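Local structure of virulence factor (Pectobacterium carotovorum, 2W3Y) at residues Y170-H175 with L192-H197; G112-N117 with V221-G226; A157-T162 with E201-A206; D39-Y44 with Y166-A171. The protein acts as a virulence factor of a Drosophila pathogen, carries S-palmitoylation and binds to lipid vesicles. One frame throughout, in Å; residues are numbered along the deposited sequence.

Contacts 1, 2 and 4 lie on one mixed sheet. Strands 40-49, 166-179, 185-198, 214-228 and 109-121 follow each other across it, so contact 4, contact 1 and contact 2 come in that order. The centre of contact 1 is about 9 Å from those of contacts 2 and 4, which are about 14 Å apart. Contacts 1 and 4 share Y170 and A171. Contact 3 sits off the strands, its centre about 13 Å from that of contact 4. Along the chain, contact 1 lies inside the loop closed by contact 3, and contact 3 inside that closed by contact 2; contact 4 crosses contacts 2 and 3. Contacts 1, 3 and 4 touch the palmitic acid, consistent with a lipid-binding site formed by the sheet and the 201-206 loop.

Contact 1: Y170-H175 with L192-H197; sequences YAYSTH and LIYGTH. With PLM (palmitic acid), chain C.
Y172 meets L192 with its CG between the backbone N and the carbonyl carbon (chi1 71°). Y194, two residues on from L192, has CG beside its own backbone N (chi1 -80°). The two rings stand on the same sheet face and form a T-shaped (edge-to-face) pair, with planes at 80°. The edge of Y172 is turned to the face of Y194. Y172 OH is the closest part, 3.4 Å from Y194 CZ and displaced toward the rim. This hydroxyl is also hydrogen-bonded to A133 O. L192 covers one face of the Y172 ring. Its CB makes a CH-pi contact, 3.6 Å from Y172 CZ, and its CD1 lies 3.5 Å from Y172 CE1.

On the other sheet face, A171 CB meets I193 CD1 at 4.0 Å. W94 of helix 91-105 touches both residues. Two antiparallel hydrogen-bonded pairs hold the backbones. Y170 and Y194 exchange two bonds, the shorter running from Y194 N to Y170 O at 2.9 Å. Y172 and L192 exchange two more, with Y172 N 3.1 Å from L192 O.

The palmitic acid ends beside the tyrosines. Its terminal carbon CF lies over a face of Y170, 3.6 Å from Y170 CG, and is 3.8 Å from Y194 CD2. This is a beta hairpin, strands 166-179 and 185-198, whose tyrosine-bearing face meets the end of the palmitic acid chain, consistent with an acyl-chain pocket.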
# COMPACT_ATOMS: atom_id res chain seq x y z
N TYR A 170 -5.95 0.03 0.28
CA TYR A 170 -4.59 0.02 0.79
C TYR A 170 -3.66 0.41 -0.36
O TYR A 170 -3.65 -0.25 -1.39
CB TYR A 170 -4.19 -1.37 1.32
CG TYR A 170 -4.56 -1.58 2.77
CD1 TYR A 170 -5.89 -1.48 3.16
CD2 TYR A 170 -3.59 -1.85 3.75
CE1 TYR A 170 -6.26 -1.65 4.47
CE2 TYR A 170 -3.97 -2.03 5.10
CZ TYR A 170 -5.32 -1.91 5.43
OH TYR A 170 -5.80 -2.07 6.72
N ALA A 171 -2.93 1.51 -0.16
CA ALA A 171 -1.91 1.98 -1.10
C ALA A 171 -0.58 1.88 -0.34
O ALA A 171 -0.29 2.72 0.51
CB ALA A 171 -2.19 3.39 -1.54
N TYR A 172 0.19 0.85 -0.65
CA TYR A 172 1.29 0.45 0.21
C TYR A 172 2.47 -0.15 -0.52
O TYR A 172 2.41 -0.41 -1.73
CB TYR A 172 0.78 -0.49 1.33
CG TYR A 172 0.35 -1.90 0.94
CD1 TYR A 172 1.13 -3.01 1.28
CD2 TYR A 172 -0.86 -2.13 0.25
CE1 TYR A 172 0.73 -4.33 0.94
CE2 TYR A 172 -1.26 -3.43 -0.09
CZ TYR A 172 -0.47 -4.53 0.27
OH TYR A 172 -0.87 -5.81 -0.06
N SER A 173 3.57 -0.33 0.22
CA SER A 173 4.72 -1.10 -0.22
C SER A 173 5.10 -2.12 0.86
O SER A 173 4.82 -1.90 2.05
CB SER A 173 5.92 -0.20 -0.59
OG SER A 173 6.44 0.51 0.54
N THR A 174 5.70 -3.23 0.42
CA THR A 174 6.30 -4.23 1.32
C THR A 174 7.77 -4.37 0.97
O THR A 174 8.19 -4.21 -0.19
CB THR A 174 5.63 -5.64 1.27
OG1 THR A 174 6.03 -6.33 0.09
CG2 THR A 174 4.10 -5.55 1.33
N HIS A 175 8.56 -4.64 1.99
CA HIS A 175 10.01 -4.71 1.87
C HIS A 175 10.40 -6.03 2.53
O HIS A 175 10.47 -6.13 3.76
CB HIS A 175 10.66 -3.41 2.44
CG HIS A 175 10.17 -2.18 1.74
ND1 HIS A 175 10.79 -1.67 0.62
CD2 HIS A 175 9.03 -1.47 1.90
CE1 HIS A 175 10.10 -0.65 0.16
NE2 HIS A 175 9.01 -0.51 0.91
N LEU A 192 2.07 -2.16 -4.17
CA LEU A 192 0.73 -2.81 -4.16
C LEU A 192 -0.43 -1.84 -3.94
O LEU A 192 -0.36 -1.01 -3.03
CB LEU A 192 0.69 -3.91 -3.09
CG LEU A 192 1.67 -5.09 -3.26
CD1 LEU A 192 1.94 -5.84 -1.96
CD2 LEU A 192 1.20 -6.05 -4.37
N ILE A 193 -1.48 -1.92 -4.77
CA ILE A 193 -2.73 -1.19 -4.53
C ILE A 193 -3.88 -2.20 -4.45
O ILE A 193 -4.12 -2.93 -5.41
CB ILE A 193 -3.10 -0.11 -5.59
CG1 ILE A 193 -1.87 0.71 -6.08
CG2 ILE A 193 -4.25 0.78 -5.06
CD1 ILE A 193 -1.39 1.84 -5.13
N TYR A 194 -4.52 -2.28 -3.29
CA TYR A 194 -5.61 -3.23 -3.05
C TYR A 194 -6.86 -2.42 -2.79
O TYR A 194 -6.78 -1.34 -2.20
CB TYR A 194 -5.33 -4.11 -1.83
CG TYR A 194 -4.39 -5.27 -2.06
CD1 TYR A 194 -3.44 -5.27 -3.10
CD2 TYR A 194 -4.41 -6.36 -1.21
CE1 TYR A 194 -2.59 -6.34 -3.28
CE2 TYR A 194 -3.56 -7.43 -1.39
CZ TYR A 194 -2.65 -7.42 -2.42
OH TYR A 194 -1.82 -8.52 -2.57
N GLY A 195 -8.00 -2.94 -3.23
CA GLY A 195 -9.25 -2.21 -3.08
C GLY A 195 -10.41 -3.10 -2.68
O GLY A 195 -10.61 -4.16 -3.26
N THR A 196 -11.14 -2.66 -1.66
CA THR A 196 -12.37 -3.34 -1.22
C THR A 196 -13.39 -2.29 -0.77
O THR A 196 -13.27 -1.10 -1.12
CB THR A 196 -12.07 -4.48 -0.15
OG1 THR A 196 -13.19 -5.38 -0.00
CG2 THR A 196 -11.62 -3.92 1.22
N HIS A 197 -14.42 -2.72 -0.05
CA HIS A 197 -15.41 -1.82 0.53
C HIS A 197 -16.01 -2.52 1.75
O HIS A 197 -15.86 -3.74 1.90
CB HIS A 197 -16.52 -1.45 -0.48
CG HIS A 197 -17.23 -2.64 -1.05
ND1 HIS A 197 -18.42 -3.11 -0.54
CD2 HIS A 197 -16.90 -3.50 -2.04
CE1 HIS A 197 -18.81 -4.17 -1.21
NE2 HIS A 197 -17.90 -4.43 -2.13
C1 PLM C . -9.88 -2.36 14.48
O2 PLM C . -10.68 -1.99 15.38
C2 PLM C . -10.39 -2.66 13.07
C3 PLM C . -9.96 -1.62 12.03
C4 PLM C . -10.52 -1.92 10.63
C5 PLM C . -9.75 -3.03 9.91
C6 PLM C . -10.60 -3.73 8.85
C7 PLM C . -9.73 -4.51 7.88
C8 PLM C . -10.45 -5.71 7.25
C9 PLM C . -10.74 -5.42 5.78
CA PLM C . -9.95 -6.27 4.80
CB PLM C . -8.96 -5.43 4.00
CC PLM C . -7.81 -6.29 3.51
CD PLM C . -6.47 -5.58 3.63
CE PLM C . -5.81 -5.47 2.26
CF PLM C . -4.32 -5.19 2.37

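Contact 2: G112-N117 with V221-G226; sequences GEQNLN and VDTVGG
Q114 and V221 form an antiparallel hydrogen-bonded pair, where strand 109-121 joins strand 214-228 in the mixed sheet. Q114 N is 2.8 Å from V221 O, in a nearly straight bond, and V221 N is 2.9 Å from Q114 O. E113 and D222 make the non-hydrogen-bonded pair beside it. The chain turns a corner at G112.

The second kind of bond uses a side chain. G112 O accepts from two donors of T223. T223 N lies 3.0 Å from G112 O, in a bent bond, and T223 OG1 lies 2.9 Å from G112 O. The two donors come from opposite faces of the carbonyl plane. T223 OG1 can do this because it stands between its own backbone N and carbonyl carbon (chi1 73°).

Apolar contact is small. Q114 CG rests 3.8 Å from T223 CG2, on the face that also holds V221. F132 of helix 125-134 touches Q114 and V221 there, and the V221 side chain lies near the palmitic acid.

Charge acts on the other face. E113 OE2 and D222 OD1 are 4.0 Å apart, with nearly parallel carboxylate planes. Two like charges this close would probably repel.

A water closes the contact on the face of Q114. It accepts from Q114 NE2 at 3.0 Å and donates to T223 OG1 at 2.7 Å.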
# COMPACT_ATOMS: atom_id res chain seq x y z
N GLY A 112 -5.89 -9.05 -10.65
CA GLY A 112 -7.01 -9.95 -10.39
C GLY A 112 -7.52 -9.90 -8.96
O GLY A 112 -7.02 -9.13 -8.14
N GLU A 113 -8.53 -10.70 -8.66
CA GLU A 113 -9.13 -10.68 -7.32
C GLU A 113 -8.44 -11.63 -6.34
O GLU A 113 -7.97 -12.71 -6.72
CB GLU A 113 -10.65 -10.95 -7.36
CG GLU A 113 -11.38 -10.43 -6.11
CD GLU A 113 -12.91 -10.41 -6.22
OE1 GLU A 113 -13.50 -11.43 -6.70
OE2 GLU A 113 -13.51 -9.39 -5.81
N GLN A 114 -8.37 -11.20 -5.09
CA GLN A 114 -8.05 -12.09 -3.99
C GLN A 114 -9.18 -12.02 -2.98
O GLN A 114 -9.98 -11.08 -3.00
CB GLN A 114 -6.72 -11.72 -3.34
CG GLN A 114 -5.51 -11.88 -4.26
CD GLN A 114 -5.27 -13.32 -4.70
OE1 GLN A 114 -5.67 -14.27 -4.03
NE2 GLN A 114 -4.61 -13.48 -5.84
N ASN A 115 -9.26 -13.02 -2.12
CA ASN A 115 -10.32 -13.06 -1.15
C ASN A 115 -9.80 -13.29 0.26
O ASN A 115 -8.92 -14.14 0.48
CB ASN A 115 -11.34 -14.14 -1.53
CG ASN A 115 -12.23 -13.71 -2.67
OD1 ASN A 115 -13.22 -13.01 -2.48
ND2 ASN A 115 -11.89 -14.13 -3.88
N LEU A 116 -10.31 -12.48 1.19
CA LEU A 116 -10.11 -12.71 2.61
C LEU A 116 -11.42 -13.27 3.18
O LEU A 116 -12.38 -12.52 3.40
CB LEU A 116 -9.67 -11.43 3.33
CG LEU A 116 -9.37 -11.47 4.84
CD1 LEU A 116 -8.53 -12.69 5.23
CD2 LEU A 116 -8.67 -10.18 5.29
N ASN A 117 -11.45 -14.59 3.37
CA ASN A 117 -12.62 -15.29 3.90
C ASN A 117 -12.18 -16.10 5.10
O ASN A 117 -11.74 -17.24 4.95
CB ASN A 117 -13.23 -16.23 2.86
CG ASN A 117 -13.74 -15.51 1.65
OD1 ASN A 117 -14.49 -14.53 1.75
ND2 ASN A 117 -13.35 -15.98 0.47
N VAL A 221 -11.25 -8.54 -2.63
CA VAL A 221 -10.19 -7.53 -2.75
C VAL A 221 -9.60 -7.56 -4.16
O VAL A 221 -9.06 -8.58 -4.58
CB VAL A 221 -9.07 -7.76 -1.69
CG1 VAL A 221 -8.07 -6.62 -1.71
CG2 VAL A 221 -9.69 -7.98 -0.25
N ASP A 222 -9.72 -6.44 -4.88
CA ASP A 222 -9.09 -6.27 -6.19
C ASP A 222 -7.64 -5.87 -6.01
O ASP A 222 -7.34 -5.03 -5.16
CB ASP A 222 -9.79 -5.16 -6.96
CG ASP A 222 -11.23 -5.48 -7.28
OD1 ASP A 222 -11.50 -6.58 -7.80
OD2 ASP A 222 -12.08 -4.60 -7.01
N THR A 223 -6.74 -6.46 -6.79
CA THR A 223 -5.30 -6.27 -6.59
C THR A 223 -4.57 -5.83 -7.85
O THR A 223 -4.89 -6.27 -8.97
CB THR A 223 -4.59 -7.54 -5.96
OG1 THR A 223 -4.47 -8.59 -6.93
CG2 THR A 223 -5.34 -8.07 -4.73
N VAL A 224 -3.56 -4.99 -7.66
CA VAL A 224 -2.62 -4.58 -8.71
C VAL A 224 -1.28 -4.27 -8.02
O VAL A 224 -1.25 -3.82 -6.87
CB VAL A 224 -3.14 -3.40 -9.59
CG1 VAL A 224 -3.04 -2.07 -8.87
CG2 VAL A 224 -2.41 -3.35 -10.95
N GLY A 225 -0.19 -4.56 -8.72
CA GLY A 225 1.13 -4.36 -8.14
C GLY A 225 2.27 -4.98 -8.92
O GLY A 225 2.06 -5.64 -9.94
N GLY A 226 3.48 -4.77 -8.43
CA GLY A 226 4.66 -5.36 -9.03
C GLY A 226 5.85 -5.27 -8.11
O GLY A 226 5.77 -4.66 -7.05
O HOH W 1 -3.31 -11.01 -6.84

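Contact 3: A157-T162 with E201-A206; sequences AEMNKT and EQKKIA. With PLM (palmitic acid), chain C.
The end of helix 142-159 meets the loop between strands 185-198 and 214-228 here, with K203 of the loop lying against M159 of the helix. Residues 204-206 lie in a 3-10 segment.

K203 carries most of the contact. Its chain is extended beyond CG and reaches past M159 to the end of the helix. The tip is polar. K203 NZ donates to M159 O at 2.8 Å, the donor lying somewhat out of the carbonyl plane. T162 O is also 2.8 Å from K203 NZ. The same ammonium group bonds to A164 O and to Q200 OE1. Three oxygens, M159 O, A164 O and Q200 OE1, thus hold it, and K203 as a whole is buried. A positive charge beside these carbonyls at the C-terminal end of a helix would probably be stabilised.

The aliphatic part of K203 packs on the thioether. The two side chains run antiparallel past one another. M159 SD lies 3.6 Å from K203 CG. M159 CG stands between its backbone N and carbonyl carbon (chi1 73°), on the side that faces the loop. M159 SD also reaches A206 CB, at 4.2 Å. M159 further touches the Y166 ring.

The loop's other side faces the ligand. A206 O is 3.2 Å from O2 of the palmitic acid, and I205 O is 3.5 Å from its C2. I205 CG2 lies 4.1 Å from its C6. The contact thus joins a helix end, held by a buried lysine, to a 3-10 segment that borders the bound palmitic acid and probably forms part of its pocket.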
# COMPACT_ATOMS: atom_id res chain seq x y z
N ALA A 157 -16.55 6.20 12.40
CA ALA A 157 -17.27 7.46 12.34
C ALA A 157 -17.65 7.86 10.90
O ALA A 157 -18.80 8.25 10.65
CB ALA A 157 -16.45 8.58 13.00
N GLU A 158 -16.71 7.76 9.96
CA GLU A 158 -17.02 8.12 8.57
C GLU A 158 -18.00 7.16 7.89
O GLU A 158 -18.98 7.62 7.31
CB GLU A 158 -15.76 8.28 7.70
CG GLU A 158 -14.80 9.39 8.13
CD GLU A 158 -15.31 10.79 7.86
OE1 GLU A 158 -16.45 10.96 7.39
OE2 GLU A 158 -14.54 11.75 8.12
N MET A 159 -17.73 5.86 7.98
CA MET A 159 -18.55 4.84 7.31
C MET A 159 -19.99 4.74 7.80
O MET A 159 -20.89 4.37 7.04
CB MET A 159 -17.86 3.46 7.29
CG MET A 159 -17.78 2.65 8.59
SD MET A 159 -16.83 1.08 8.35
CE MET A 159 -15.68 1.59 7.06
N ASN A 160 -20.21 5.08 9.06
CA ASN A 160 -21.55 4.98 9.66
C ASN A 160 -22.44 6.21 9.42
O ASN A 160 -23.57 6.28 9.92
CB ASN A 160 -21.43 4.66 11.15
CG ASN A 160 -21.06 3.21 11.41
OD1 ASN A 160 -20.11 2.92 12.13
ND2 ASN A 160 -21.82 2.28 10.82
N LYS A 161 -21.94 7.16 8.65
CA LYS A 161 -22.68 8.38 8.33
C LYS A 161 -23.89 8.09 7.48
O LYS A 161 -24.94 8.72 7.67
CB LYS A 161 -21.77 9.41 7.66
CG LYS A 161 -20.83 10.11 8.65
CD LYS A 161 -19.94 11.15 7.98
CE LYS A 161 -19.16 11.93 9.04
NZ LYS A 161 -18.04 12.73 8.48
N THR A 162 -23.76 7.14 6.54
CA THR A 162 -24.90 6.68 5.73
C THR A 162 -24.96 5.15 5.61
O THR A 162 -24.08 4.43 6.11
CB THR A 162 -24.90 7.28 4.28
OG1 THR A 162 -23.87 6.67 3.50
CG2 THR A 162 -24.69 8.80 4.28
N GLU A 201 -23.53 -4.22 6.83
CA GLU A 201 -23.45 -5.27 7.86
C GLU A 201 -22.00 -5.56 8.32
O GLU A 201 -21.78 -6.19 9.34
CB GLU A 201 -24.16 -6.54 7.39
CG GLU A 201 -23.50 -7.23 6.17
CD GLU A 201 -24.11 -8.59 5.83
OE1 GLU A 201 -25.28 -8.63 5.34
OE2 GLU A 201 -23.42 -9.62 6.03
N GLN A 202 -21.03 -5.07 7.55
CA GLN A 202 -19.62 -5.21 7.88
C GLN A 202 -19.03 -4.03 8.67
O GLN A 202 -17.90 -4.12 9.17
CB GLN A 202 -18.81 -5.38 6.59
CG GLN A 202 -19.05 -6.68 5.88
CD GLN A 202 -18.33 -6.72 4.57
OE1 GLN A 202 -18.61 -5.91 3.67
NE2 GLN A 202 -17.42 -7.67 4.42
N LYS A 203 -19.78 -2.93 8.80
CA LYS A 203 -19.21 -1.70 9.37
C LYS A 203 -18.75 -1.84 10.82
O LYS A 203 -17.76 -1.22 11.21
CB LYS A 203 -20.13 -0.49 9.17
CG LYS A 203 -20.22 -0.10 7.71
CD LYS A 203 -21.23 0.98 7.43
CE LYS A 203 -21.38 1.20 5.93
NZ LYS A 203 -22.30 2.36 5.66
N LYS A 204 -19.46 -2.68 11.58
CA LYS A 204 -19.11 -3.11 12.94
C LYS A 204 -17.65 -3.53 13.15
O LYS A 204 -17.11 -3.36 14.25
CB LYS A 204 -20.00 -4.28 13.36
CG LYS A 204 -21.02 -4.00 14.47
CD LYS A 204 -22.10 -2.98 14.06
CE LYS A 204 -23.53 -3.51 14.28
NZ LYS A 204 -23.96 -4.45 13.19
N ILE A 205 -17.02 -4.08 12.11
CA ILE A 205 -15.63 -4.58 12.18
C ILE A 205 -14.63 -3.50 12.62
O ILE A 205 -13.67 -3.79 13.36
CB ILE A 205 -15.20 -5.23 10.85
CG1 ILE A 205 -16.02 -6.50 10.59
CG2 ILE A 205 -13.67 -5.55 10.83
CD1 ILE A 205 -15.93 -7.02 9.16
N ALA A 206 -14.87 -2.26 12.19
CA ALA A 206 -13.99 -1.11 12.49
C ALA A 206 -13.85 -0.74 13.98
O ALA A 206 -12.94 -0.01 14.36
CB ALA A 206 -14.41 0.12 11.66
C1 PLM C . -9.88 -2.36 14.48
O2 PLM C . -10.68 -1.99 15.38
C2 PLM C . -10.39 -2.66 13.07
C3 PLM C . -9.96 -1.62 12.03
C4 PLM C . -10.52 -1.92 10.63
C5 PLM C . -9.75 -3.03 9.91
C6 PLM C . -10.60 -3.73 8.85
C7 PLM C . -9.73 -4.51 7.88
C8 PLM C . -10.45 -5.71 7.25
C9 PLM C . -10.74 -5.42 5.78
CA PLM C . -9.95 -6.27 4.80
CB PLM C . -8.96 -5.43 4.00
CC PLM C . -7.81 -6.29 3.51
CD PLM C . -6.47 -5.58 3.63
CE PLM C . -5.81 -5.47 2.26
CF PLM C . -4.32 -5.19 2.37

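Contact 4: D39-Y44 with Y166-A171; sequences DGAVQY and YNYLYA. With PLM (palmitic acid), chain C.
Strands 40-44 and 166-171 run parallel, with axes 17° apart, and four backbone hydrogen bonds join them from A41 to A171. This is one of the parallel pairings of the mixed sheet, next to the antiparallel hairpin of strands 166-179 and 185-198. The bond from Q43 N to L169 O is the shortest of the four, at 2.8 Å.

Q43 is the main side chain. Its CG is anti to the backbone N, and the chain bends at chi2 (88°). Q43 CB sits over the centre of the Y170 ring, 3.9 Å from Y170 CE1, on the face opposite the palmitic acid CF. Q43 OE1 accepts from Y168 OH at 2.6 Å, in the carbonyl plane. The planes of the Q43 amide and the Y168 ring are 84° apart. Y168 OH in turn accepts from Y170 OH at 2.8 Å. Q43 NE2 bonds to S260 O, so both ends of the amide are held.

On the other sheet face, A171 CB touches V42 CG1 at 3.7 Å and Y44 CD1 at 4.0 Å. W94 of helix 91-105 touches all three residues.

At the start of the strands, G40 CA lies over a face of the Y166 ring, 3.5 Å from Y166 CZ. Y166 OH bonds to S37 O. Two waters bridge D39 O to N167. One links it to N167 N, and the other, which accepts from N167 ND2, is 2.8 Å from D39 O.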
# COMPACT_ATOMS: atom_id res chain seq x y z
N ASP A 39 -16.31 10.03 1.86
CA ASP A 39 -16.43 9.29 0.60
C ASP A 39 -15.57 8.03 0.47
O ASP A 39 -15.68 7.30 -0.53
CB ASP A 39 -16.18 10.23 -0.59
CG ASP A 39 -17.28 11.29 -0.71
OD1 ASP A 39 -18.43 11.00 -0.32
OD2 ASP A 39 -16.99 12.41 -1.18
N GLY A 40 -14.74 7.76 1.49
CA GLY A 40 -13.90 6.57 1.51
C GLY A 40 -12.56 6.84 2.19
O GLY A 40 -12.28 7.95 2.61
N ALA A 41 -11.75 5.80 2.30
CA ALA A 41 -10.46 5.94 2.97
C ALA A 41 -9.38 5.27 2.13
O ALA A 41 -9.64 4.27 1.47
CB ALA A 41 -10.53 5.31 4.37
N VAL A 42 -8.16 5.81 2.17
CA VAL A 42 -6.98 5.15 1.61
C VAL A 42 -6.00 5.00 2.76
O VAL A 42 -5.61 6.00 3.35
CB VAL A 42 -6.28 6.02 0.51
CG1 VAL A 42 -5.11 5.24 -0.10
CG2 VAL A 42 -7.26 6.49 -0.54
N GLN A 43 -5.62 3.77 3.06
CA GLN A 43 -4.70 3.46 4.13
C GLN A 43 -3.30 3.48 3.50
O GLN A 43 -2.98 2.62 2.73
CB GLN A 43 -5.05 2.07 4.67
CG GLN A 43 -4.56 1.77 6.05
CD GLN A 43 -5.55 2.20 7.08
OE1 GLN A 43 -6.61 1.58 7.25
NE2 GLN A 43 -5.22 3.30 7.77
N TYR A 44 -2.48 4.48 3.80
CA TYR A 44 -1.12 4.56 3.26
C TYR A 44 -0.15 3.82 4.18
O TYR A 44 -0.04 4.17 5.35
CB TYR A 44 -0.69 6.02 3.10
CG TYR A 44 -1.46 6.80 2.07
CD1 TYR A 44 -1.23 6.60 0.69
CD2 TYR A 44 -2.38 7.77 2.45
CE1 TYR A 44 -1.91 7.33 -0.26
CE2 TYR A 44 -3.09 8.52 1.48
CZ TYR A 44 -2.84 8.27 0.13
OH TYR A 44 -3.49 9.00 -0.82
N TYR A 166 -18.92 1.66 1.86
CA TYR A 166 -17.81 2.58 2.15
C TYR A 166 -16.51 2.03 1.51
O TYR A 166 -15.97 0.99 1.93
CB TYR A 166 -17.66 2.79 3.67
CG TYR A 166 -16.65 3.85 4.06
CD1 TYR A 166 -17.02 5.21 4.15
CD2 TYR A 166 -15.31 3.50 4.33
CE1 TYR A 166 -16.08 6.18 4.52
CE2 TYR A 166 -14.38 4.46 4.70
CZ TYR A 166 -14.76 5.78 4.79
OH TYR A 166 -13.81 6.71 5.14
N ASN A 167 -16.02 2.73 0.49
CA ASN A 167 -14.82 2.29 -0.25
C ASN A 167 -13.54 2.39 0.58
O ASN A 167 -13.33 3.38 1.28
CB ASN A 167 -14.66 3.08 -1.55
CG ASN A 167 -15.74 2.76 -2.57
OD1 ASN A 167 -16.09 1.60 -2.78
ND2 ASN A 167 -16.28 3.78 -3.22
N TYR A 168 -12.69 1.37 0.46
CA TYR A 168 -11.54 1.19 1.36
C TYR A 168 -10.37 0.58 0.59
O TYR A 168 -10.45 -0.57 0.12
CB TYR A 168 -11.93 0.31 2.55
CG TYR A 168 -10.89 0.12 3.65
CD1 TYR A 168 -10.28 1.22 4.29
CD2 TYR A 168 -10.56 -1.16 4.09
CE1 TYR A 168 -9.33 1.03 5.33
CE2 TYR A 168 -9.63 -1.37 5.13
CZ TYR A 168 -9.02 -0.27 5.74
OH TYR A 168 -8.12 -0.49 6.77
N LEU A 169 -9.29 1.36 0.47
CA LEU A 169 -8.11 1.00 -0.31
C LEU A 169 -6.84 0.97 0.56
O LEU A 169 -6.72 1.77 1.49
CB LEU A 169 -7.92 1.99 -1.49
CG LEU A 169 -9.04 2.23 -2.53
CD1 LEU A 169 -10.08 3.25 -2.04
CD2 LEU A 169 -8.47 2.72 -3.87
N TYR A 170 -5.95 0.03 0.28
CA TYR A 170 -4.59 0.02 0.79
C TYR A 170 -3.66 0.41 -0.36
O TYR A 170 -3.65 -0.25 -1.39
CB TYR A 170 -4.19 -1.37 1.32
CG TYR A 170 -4.56 -1.58 2.77
CD1 TYR A 170 -5.89 -1.48 3.16
CD2 TYR A 170 -3.59 -1.85 3.75
CE1 TYR A 170 -6.26 -1.65 4.47
CE2 TYR A 170 -3.97 -2.03 5.10
CZ TYR A 170 -5.32 -1.91 5.43
OH TYR A 170 -5.80 -2.07 6.72
N ALA A 171 -2.93 1.51 -0.16
CA ALA A 171 -1.91 1.98 -1.10
C ALA A 171 -0.58 1.88 -0.34
O ALA A 171 -0.29 2.72 0.51
CB ALA A 171 -2.19 3.39 -1.54
C1 PLM C . -9.88 -2.36 14.48
O2 PLM C . -10.68 -1.99 15.38
C2 PLM C . -10.39 -2.66 13.07
C3 PLM C . -9.96 -1.62 12.03
C4 PLM C . -10.52 -1.92 10.63
C5 PLM C . -9.75 -3.03 9.91
C6 PLM C . -10.60 -3.73 8.85
C7 PLM C . -9.73 -4.51 7.88
C8 PLM C . -10.45 -5.71 7.25
C9 PLM C . -10.74 -5.42 5.78
CA PLM C . -9.95 -6.27 4.80
CB PLM C . -8.96 -5.43 4.00
CC PLM C . -7.81 -6.29 3.51
CD PLM C . -6.47 -5.58 3.63
CE PLM C . -5.81 -5.47 2.26
CF PLM C . -4.32 -5.19 2.37
O HOH W 2 -17.31 5.21 -0.32
O HOH W 3 -16.20 6.67 -3.17